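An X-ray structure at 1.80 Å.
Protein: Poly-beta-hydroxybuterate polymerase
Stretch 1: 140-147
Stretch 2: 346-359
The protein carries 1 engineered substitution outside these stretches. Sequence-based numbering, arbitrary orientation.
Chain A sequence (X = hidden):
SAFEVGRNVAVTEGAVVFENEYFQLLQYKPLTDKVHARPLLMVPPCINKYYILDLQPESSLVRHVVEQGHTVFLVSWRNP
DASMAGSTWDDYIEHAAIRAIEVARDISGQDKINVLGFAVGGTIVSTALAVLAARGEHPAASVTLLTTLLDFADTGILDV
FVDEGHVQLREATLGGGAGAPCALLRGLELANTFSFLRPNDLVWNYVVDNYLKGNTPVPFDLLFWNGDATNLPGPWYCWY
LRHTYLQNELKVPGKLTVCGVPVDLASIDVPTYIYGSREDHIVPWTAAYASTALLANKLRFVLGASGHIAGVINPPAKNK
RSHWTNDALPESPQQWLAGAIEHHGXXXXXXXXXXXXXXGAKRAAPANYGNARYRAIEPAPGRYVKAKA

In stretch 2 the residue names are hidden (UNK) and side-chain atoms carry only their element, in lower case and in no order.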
ATOM      1  N   ALA A 140      -7.938  24.262 -30.677  1.00 29.11           N
ATOM      2  CA  ALA A 140      -8.303  22.860 -30.494  1.00 28.57           C
ATOM      3  C   ALA A 140      -9.807  22.715 -30.320  1.00 31.76           C
ATOM      4  O   ALA A 140     -10.422  23.451 -29.540  1.00 32.19           O
ATOM      5  CB  ALA A 140      -7.581  22.250 -29.287  1.00 29.66           C
ATOM      6  N   ALA A 141     -10.386  21.752 -31.049  1.00 27.91           N
ATOM      7  CA  ALA A 141     -11.779  21.372 -30.863  1.00 33.36           C
ATOM      8  C   ALA A 141     -11.946  20.448 -29.667  1.00 32.75           C
ATOM      9  O   ALA A 141     -12.962  20.514 -28.964  1.00 29.99           O
ATOM     10  CB  ALA A 141     -12.313  20.690 -32.127  1.00 34.52           C
ATOM     11  N   SER A 142     -10.954  19.597 -29.423  1.00 27.35           N
ATOM     12  CA  SER A 142     -10.996  18.617 -28.353  1.00 28.16           C
ATOM     13  C   SER A 142      -9.569  18.169 -28.087  1.00 31.01           C
ATOM     14  O   SER A 142      -8.676  18.384 -28.907  1.00 28.46           O
ATOM     15  CB  SER A 142     -11.885  17.426 -28.720  1.00 25.82           C
ATOM     16  OG  SER A 142     -11.198  16.532 -29.585  1.00 28.17           O
ATOM     17  N   VAL A 143      -9.370  17.544 -26.927  1.00 31.32           N
ATOM     18  CA  VAL A 143      -8.068  17.077 -26.471  1.00 25.76           C
ATOM     19  C   VAL A 143      -8.227  15.649 -25.979  1.00 28.43           C
ATOM     20  O   VAL A 143      -9.175  15.348 -25.245  1.00 26.86           O
ATOM     21  CB  VAL A 143      -7.507  17.964 -25.341  1.00 24.79           C
ATOM     22  CG1 VAL A 143      -6.204  17.376 -24.794  1.00 30.62           C
ATOM     23  CG2 VAL A 143      -7.289  19.390 -25.846  1.00 32.48           C
ATOM     24  N   THR A 144      -7.307  14.774 -26.378  1.00 26.21           N
ATOM     25  CA  THR A 144      -7.227  13.415 -25.859  1.00 24.91           C
ATOM     26  C   THR A 144      -5.920  13.283 -25.085  1.00 26.70           C
ATOM     27  O   THR A 144      -4.837  13.457 -25.655  1.00 24.29           O
ATOM     28  CB  THR A 144      -7.300  12.389 -26.993  1.00 25.06           C
ATOM     29  OG1 THR A 144      -8.559  12.519 -27.673  1.00 26.66           O
ATOM     30  CG2 THR A 144      -7.163  10.963 -26.455  1.00 22.99           C
ATOM     31  N   LEU A 145      -6.020  12.959 -23.798  1.00 23.12           N
ATOM     32  CA  LEU A 145      -4.852  12.769 -22.938  1.00 22.85           C
ATOM     33  C   LEU A 145      -4.722  11.281 -22.639  1.00 23.05           C
ATOM     34  O   LEU A 145      -5.462  10.741 -21.817  1.00 26.84           O
ATOM     35  CB  LEU A 145      -5.005  13.578 -21.653  1.00 25.66           C
ATOM     36  CG  LEU A 145      -5.060  15.099 -21.830  1.00 25.26           C
ATOM     37  CD1 LEU A 145      -5.185  15.782 -20.456  1.00 27.05           C
ATOM     38  CD2 LEU A 145      -3.816  15.603 -22.574  1.00 26.03           C
ATOM     39  N   LEU A 146      -3.788  10.612 -23.313  1.00 21.99           N
ATOM     40  CA  LEU A 146      -3.512   9.210 -23.041  1.00 26.82           C
ATOM     41  C   LEU A 146      -2.397   9.118 -22.006  1.00 24.86           C
ATOM     42  O   LEU A 146      -1.282   9.600 -22.251  1.00 23.68           O
ATOM     43  CB  LEU A 146      -3.109   8.473 -24.318  1.00 21.61           C
ATOM     44  CG  LEU A 146      -4.091   8.547 -25.491  1.00 20.79           C
ATOM     45  CD1 LEU A 146      -3.579   7.654 -26.623  1.00 23.62           C
ATOM     46  CD2 LEU A 146      -5.500   8.118 -25.080  1.00 20.65           C
ATOM     47  N   THR A 147      -2.699   8.529 -20.844  1.00 21.80           N
ATOM     48  CA  THR A 147      -1.664   8.192 -19.868  1.00 21.52           C
ATOM     49  C   THR A 147      -0.807   9.414 -19.530  1.00 24.38           C
ATOM     50  O   THR A 147       0.424   9.382 -19.583  1.00 24.73           O
ATOM     51  CB  THR A 147      -0.816   7.036 -20.410  1.00 31.68           C
ATOM     52  OG1 THR A 147      -1.705   6.023 -20.877  1.00 34.45           O
ATOM     53  CG2 THR A 147       0.066   6.424 -19.344  1.00 30.44           C
ATOM     54  N   UNK A 346     -11.062  -3.890 -26.124  1.00 29.05           N
ATOM     55  CA  UNK A 346     -10.307  -2.651 -26.230  1.00 24.22           C
ATOM     56  C   UNK A 346     -11.170  -1.425 -25.957  1.00 22.70           C
ATOM     57  O   UNK A 346     -12.363  -1.390 -26.282  1.00 23.60           O
ATOM     58  o   UNK A 346      -9.144  -1.247 -27.834  1.00 27.59           O
ATOM     59  c   UNK A 346      -9.709  -2.536 -27.634  1.00 26.46           C
ATOM     60  N   UNK A 347     -10.533  -0.396 -25.383  1.00 26.06           N
ATOM     61  CA  UNK A 347     -11.137   0.922 -25.247  1.00 22.54           C
ATOM     62  C   UNK A 347     -11.031   1.750 -26.522  1.00 25.85           C
ATOM     63  O   UNK A 347     -11.646   2.818 -26.591  1.00 25.35           O
ATOM     64  c   UNK A 347      -8.856   4.198 -25.523  1.00 22.06           C
ATOM     65  c   UNK A 347      -8.372   3.023 -24.931  1.00 26.10           C
ATOM     66  c   UNK A 347      -6.059   3.706 -25.462  1.00 22.74           C
ATOM     67  c   UNK A 347      -8.999   1.904 -24.281  1.00 23.80           C
ATOM     68  c   UNK A 347      -6.565   4.839 -26.035  1.00 23.25           C
ATOM     69  n   UNK A 347      -6.766   1.593 -24.289  1.00 24.16           N
ATOM     70  c   UNK A 347      -7.980   1.060 -23.914  1.00 24.94           C
ATOM     71  c   UNK A 347     -10.486   1.683 -24.083  1.00 23.32           C
ATOM     72  c   UNK A 347      -6.979   2.794 -24.916  1.00 26.68           C
ATOM     73  c   UNK A 347      -7.952   5.089 -26.067  1.00 25.46           C
ATOM     74  N   UNK A 348     -10.280   1.296 -27.534  1.00 22.76           N
ATOM     75  CA  UNK A 348     -10.103   2.130 -28.724  1.00 24.89           C
ATOM     76  C   UNK A 348     -11.428   2.475 -29.391  1.00 23.52           C
ATOM     77  O   UNK A 348     -11.599   3.648 -29.766  1.00 26.90           O
ATOM     78  n   UNK A 348      -5.817   1.531 -28.111  1.00 26.80           N
ATOM     79  c   UNK A 348      -5.233   0.421 -32.016  1.00 26.72           C
ATOM     80  c   UNK A 348      -9.156   1.469 -29.742  1.00 23.02           C
ATOM     81  c   UNK A 348      -4.177   0.866 -29.882  1.00 22.17           C
ATOM     82  c   UNK A 348      -6.495   0.701 -31.506  1.00 22.88           C
ATOM     83  c   UNK A 348      -7.189   1.703 -28.095  1.00 24.61           C
ATOM     84  c   UNK A 348      -4.089   0.513 -31.203  1.00 24.47           C
ATOM     85  c   UNK A 348      -5.439   1.143 -29.372  1.00 22.33           C
ATOM     86  c   UNK A 348      -7.711   1.414 -29.325  1.00 25.28           C
ATOM     87  c   UNK A 348      -6.606   1.075 -30.164  1.00 25.58           C
ATOM     88  N   UNK A 349     -12.386   1.548 -29.574  1.00 27.80           N
ATOM     89  CA  UNK A 349     -13.669   1.953 -30.173  1.00 28.58           C
ATOM     90  C   UNK A 349     -14.414   3.003 -29.370  1.00 27.51           C
ATOM     91  O   UNK A 349     -15.100   3.846 -29.962  1.00 28.02           O
ATOM     92  c   UNK A 349     -13.399  -0.414 -30.354  1.00 33.53           C
ATOM     93  c   UNK A 349     -14.455   0.634 -30.242  1.00 30.40           C
ATOM     94  c   UNK A 349     -12.297   0.080 -29.450  1.00 27.54           C
ATOM     95  N   UNK A 350     -14.308   2.973 -28.040  1.00 26.91           N
ATOM     96  CA  UNK A 350     -14.932   4.008 -27.224  1.00 30.29           C
ATOM     97  C   UNK A 350     -14.353   5.370 -27.559  1.00 26.86           C
ATOM     98  O   UNK A 350     -15.085   6.348 -27.769  1.00 27.12           O
ATOM     99  c   UNK A 350     -14.722   3.699 -25.742  1.00 27.85           C
ATOM    100  o   UNK A 350     -14.857   5.780 -24.568  1.00 28.59           O
ATOM    101  o   UNK A 350     -16.545   4.392 -24.376  1.00 28.71           O
ATOM    102  c   UNK A 350     -15.424   4.696 -24.834  1.00 34.63           C
ATOM    103  N   UNK A 351     -13.027   5.442 -27.634  1.00 26.23           N
ATOM    104  CA  UNK A 351     -12.366   6.703 -27.938  1.00 26.63           C
ATOM    105  C   UNK A 351     -12.644   7.164 -29.371  1.00 26.78           C
ATOM    106  O   UNK A 351     -12.940   8.344 -29.597  1.00 29.96           O
ATOM    107  c   UNK A 351      -8.449   6.877 -29.941  1.00 23.75           C
ATOM    108  c   UNK A 351      -9.103   7.844 -29.167  1.00 23.17           C
ATOM    109  c   UNK A 351     -10.142   7.793 -28.178  1.00 22.58           C
ATOM    110  c   UNK A 351      -7.114   8.643 -30.947  1.00 22.91           C
ATOM    111  c   UNK A 351      -7.454   7.293 -30.819  1.00 24.99           C
ATOM    112  c   UNK A 351     -10.864   6.577 -27.693  1.00 24.50           C
ATOM    113  c   UNK A 351      -7.747   9.614 -30.210  1.00 22.26           C
ATOM    114  c   UNK A 351     -10.359   9.070 -27.782  1.00 22.70           C
ATOM    115  c   UNK A 351      -8.729   9.197 -29.309  1.00 23.15           C
ATOM    116  n   UNK A 351      -9.521   9.931 -28.465  1.00 22.54           N
ATOM    117  N   UNK A 352     -12.529   6.269 -30.364  1.00 25.55           N
ATOM    118  CA  UNK A 352     -12.692   6.753 -31.735  1.00 27.83           C
ATOM    119  C   UNK A 352     -14.118   7.223 -31.987  1.00 30.39           C
ATOM    120  O   UNK A 352     -14.326   8.165 -32.765  1.00 28.19           O
ATOM    121  c   UNK A 352     -10.851   5.239 -32.577  1.00 28.02           C
ATOM    122  c   UNK A 352     -12.305   5.691 -32.774  1.00 28.35           C
ATOM    123  o   UNK A 352     -13.170   4.557 -32.663  1.00 27.53           O
ATOM    124  N   UNK A 353     -15.105   6.592 -31.339  1.00 29.42           N
ATOM    125  CA  UNK A 353     -16.475   7.081 -31.444  1.00 27.98           C
ATOM    126  C   UNK A 353     -16.602   8.461 -30.812  1.00 32.00           C
ATOM    127  O   UNK A 353     -17.264   9.344 -31.366  1.00 30.76           O
ATOM    128  c   UNK A 353     -17.450   6.092 -30.797  1.00 29.85           C
ATOM    129  N   UNK A 354     -15.966   8.664 -29.657  1.00 29.99           N
ATOM    130  CA  UNK A 354     -15.920   9.993 -29.050  1.00 29.28           C
ATOM    131  C   UNK A 354     -15.227  10.986 -29.974  1.00 28.61           C
ATOM    132  O   UNK A 354     -15.724  12.099 -30.188  1.00 29.68           O
ATOM    133  c   UNK A 354     -13.154  14.289 -26.187  1.00 32.05           C
ATOM    134  n   UNK A 354     -15.249  13.030 -25.616  1.00 26.61           N
ATOM    135  c   UNK A 354     -14.065  13.228 -26.274  1.00 30.75           C
ATOM    136  c   UNK A 354     -12.035  14.229 -26.970  1.00 27.43           C
ATOM    137  c   UNK A 354     -11.799  13.140 -27.829  1.00 26.19           C
ATOM    138  c   UNK A 354     -15.213   9.916 -27.693  1.00 28.56           C
ATOM    139  c   UNK A 354     -13.865  12.124 -27.137  1.00 26.75           C
ATOM    140  c   UNK A 354     -15.800  11.831 -26.038  1.00 28.78           C
ATOM    141  c   UNK A 354     -14.991  11.249 -26.980  1.00 30.91           C
ATOM    142  c   UNK A 354     -12.712  12.086 -27.925  1.00 29.54           C
ATOM    143  N   UNK A 355     -14.099  10.581 -30.569  1.00 25.41           N
ATOM    144  CA  UNK A 355     -13.355  11.490 -31.436  1.00 26.59           C
ATOM    145  C   UNK A 355     -14.154  11.843 -32.687  1.00 29.14           C
ATOM    146  O   UNK A 355     -14.114  12.988 -33.155  1.00 28.29           O
ATOM    147  c   UNK A 355     -11.084  11.744 -32.660  1.00 26.16           C
ATOM    148  c   UNK A 355     -12.014  10.868 -31.820  1.00 27.10           C
ATOM    149  c   UNK A 355     -10.544  12.889 -31.817  1.00 24.94           C
ATOM    150  c   UNK A 355      -9.955  10.897 -33.205  1.00 27.62           C
ATOM    151  N   UNK A 356     -14.884  10.876 -33.245  1.00 29.89           N
ATOM    152  CA  UNK A 356     -15.710  11.181 -34.406  1.00 33.61           C
ATOM    153  C   UNK A 356     -16.690  12.310 -34.098  1.00 31.34           C
ATOM    154  O   UNK A 356     -16.912  13.194 -34.934  1.00 31.65           O
ATOM    155  c   UNK A 356     -16.447   9.925 -34.871  1.00 36.45           C
ATOM    156  N   UNK A 357     -17.269  12.312 -32.895  1.00 33.45           N
ATOM    157  CA  UNK A 357     -18.205  13.359 -32.517  1.00 34.15           C
ATOM    158  C   UNK A 357     -17.581  14.737 -32.406  1.00 38.24           C
ATOM    159  O   UNK A 357     -18.302  15.740 -32.422  1.00 35.08           O
ATOM    160  N   UNK A 358     -16.261  14.807 -32.283  1.00 29.32           N
ATOM    161  CA  UNK A 358     -15.555  16.079 -32.246  1.00 34.58           C
ATOM    162  C   UNK A 358     -15.005  16.508 -33.603  1.00 31.58           C
ATOM    163  O   UNK A 358     -14.502  17.628 -33.719  1.00 34.09           O
ATOM    164  c   UNK A 358     -14.672  15.251 -29.949  1.00 32.46           C
ATOM    165  c   UNK A 358     -14.387  16.004 -31.248  1.00 31.02           C
ATOM    166  o   UNK A 358     -15.910  17.167 -29.250  1.00 35.68           O
ATOM    167  c   UNK A 358     -15.650  15.983 -29.056  1.00 36.41           C
ATOM    168  n   UNK A 358     -16.203  15.277 -28.072  1.00 33.47           N
ATOM    169  N   UNK A 359     -15.052  15.653 -34.625  1.00 30.68           N
ATOM    170  CA  UNK A 359     -14.201  15.853 -35.797  1.00 32.40           C
ATOM    171  C   UNK A 359     -14.927  16.428 -37.009  1.00 34.15           C
ATOM    172  O   UNK A 359     -14.301  16.601 -38.062  1.00 34.05           O
ATOM    173  c   UNK A 359     -13.520  14.534 -36.175  1.00 34.02           C
TER

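Position 346 carries one carbon and then one oxygen, far from stretch 1. The oxygen accepts from the backbone N of position 348 at 2.8 Å, a capping bond ahead of the helix; this is Ser346, whose short hydroxyl reaches forward to the amide of position 348. Position 347 has one carbon leading to fused five- and six-membered rings with eight carbons and one nitrogen, an indole, with a ring carbon against Leu146: Trp347. Its CH2 lies 3.6 Å from Leu146 CD2, an apolar contact that a long, flat side chain can make from the loop just before the helix.

Position 348 has the same indole pattern, out of reach of stretch 1, so it is Trp348, buried, with NE1 hydrogen-bonded elsewhere in the structure. At 349 three carbons close a ring onto the backbone N, which defines Pro349; in the first turn of a helix the missing N-H costs little. Position 350 has two carbons, the second bearing two oxygens: Asp350, partly exposed, with both oxygens bonded elsewhere in the structure.

Position 351 is again one carbon and an indole, directed toward the strand, with its ring nitrogen close to Thr144. It is Trp351, and NE1 donates to Thr144 OG1 at 2.9 Å, with the hydroxyl near the plane of the ring, where the N-H points. Position 352 has a carbon carrying one oxygen and one carbon, the branched pattern of Thr352, tolerated within the helix and out of reach of the strand. A single carbon at 353 gives Ala353, exposed and suited to a helix.

Position 354 holds a fourth indole, its ring carbons against Ser142, Val143 and Thr144: Trp354. Its CZ3 comes to 3.3 Å from Thr144 OG1, and its CH2 to 3.5 Å from Val143 O and 3.6 Å from Ser142 OG, so its broad ring spans three strand residues. Position 355 has four carbons forked at the second, a branch carbon near Ser142: Leu355, buried, its CD1 4.3 Å from Ser142 OG. Position 356 has one carbon: Ala356, suited to a helix. Position 357 has no side-chain atom: Gly357, although stretch 1 leaves room for a CB. Position 358 has three carbons, the third bearing one oxygen and one nitrogen, with CB near Ser142: Gln358. Its CB lies 3.6 Å from Ser142 OG, and its partly exposed position accommodates a polar amide. The single carbon at 359 points away from the strand: small, buried Ala359.

The helix runs nearly antiparallel to the strand, at 161°, with axes 9.7 Å apart at closest approach. Ser142, Thr144 and Leu146, alternate residues of the strand, point toward it and meet Gln358, Trp354 and Trp351 along the helix, and Trp347 in the loop before it. Large indoles fill the gap between the backbones, while one directional hydrogen bond ties Trp351 to Thr144.

Stretch 2 (346-359) SWWPDWTAWLAGQA
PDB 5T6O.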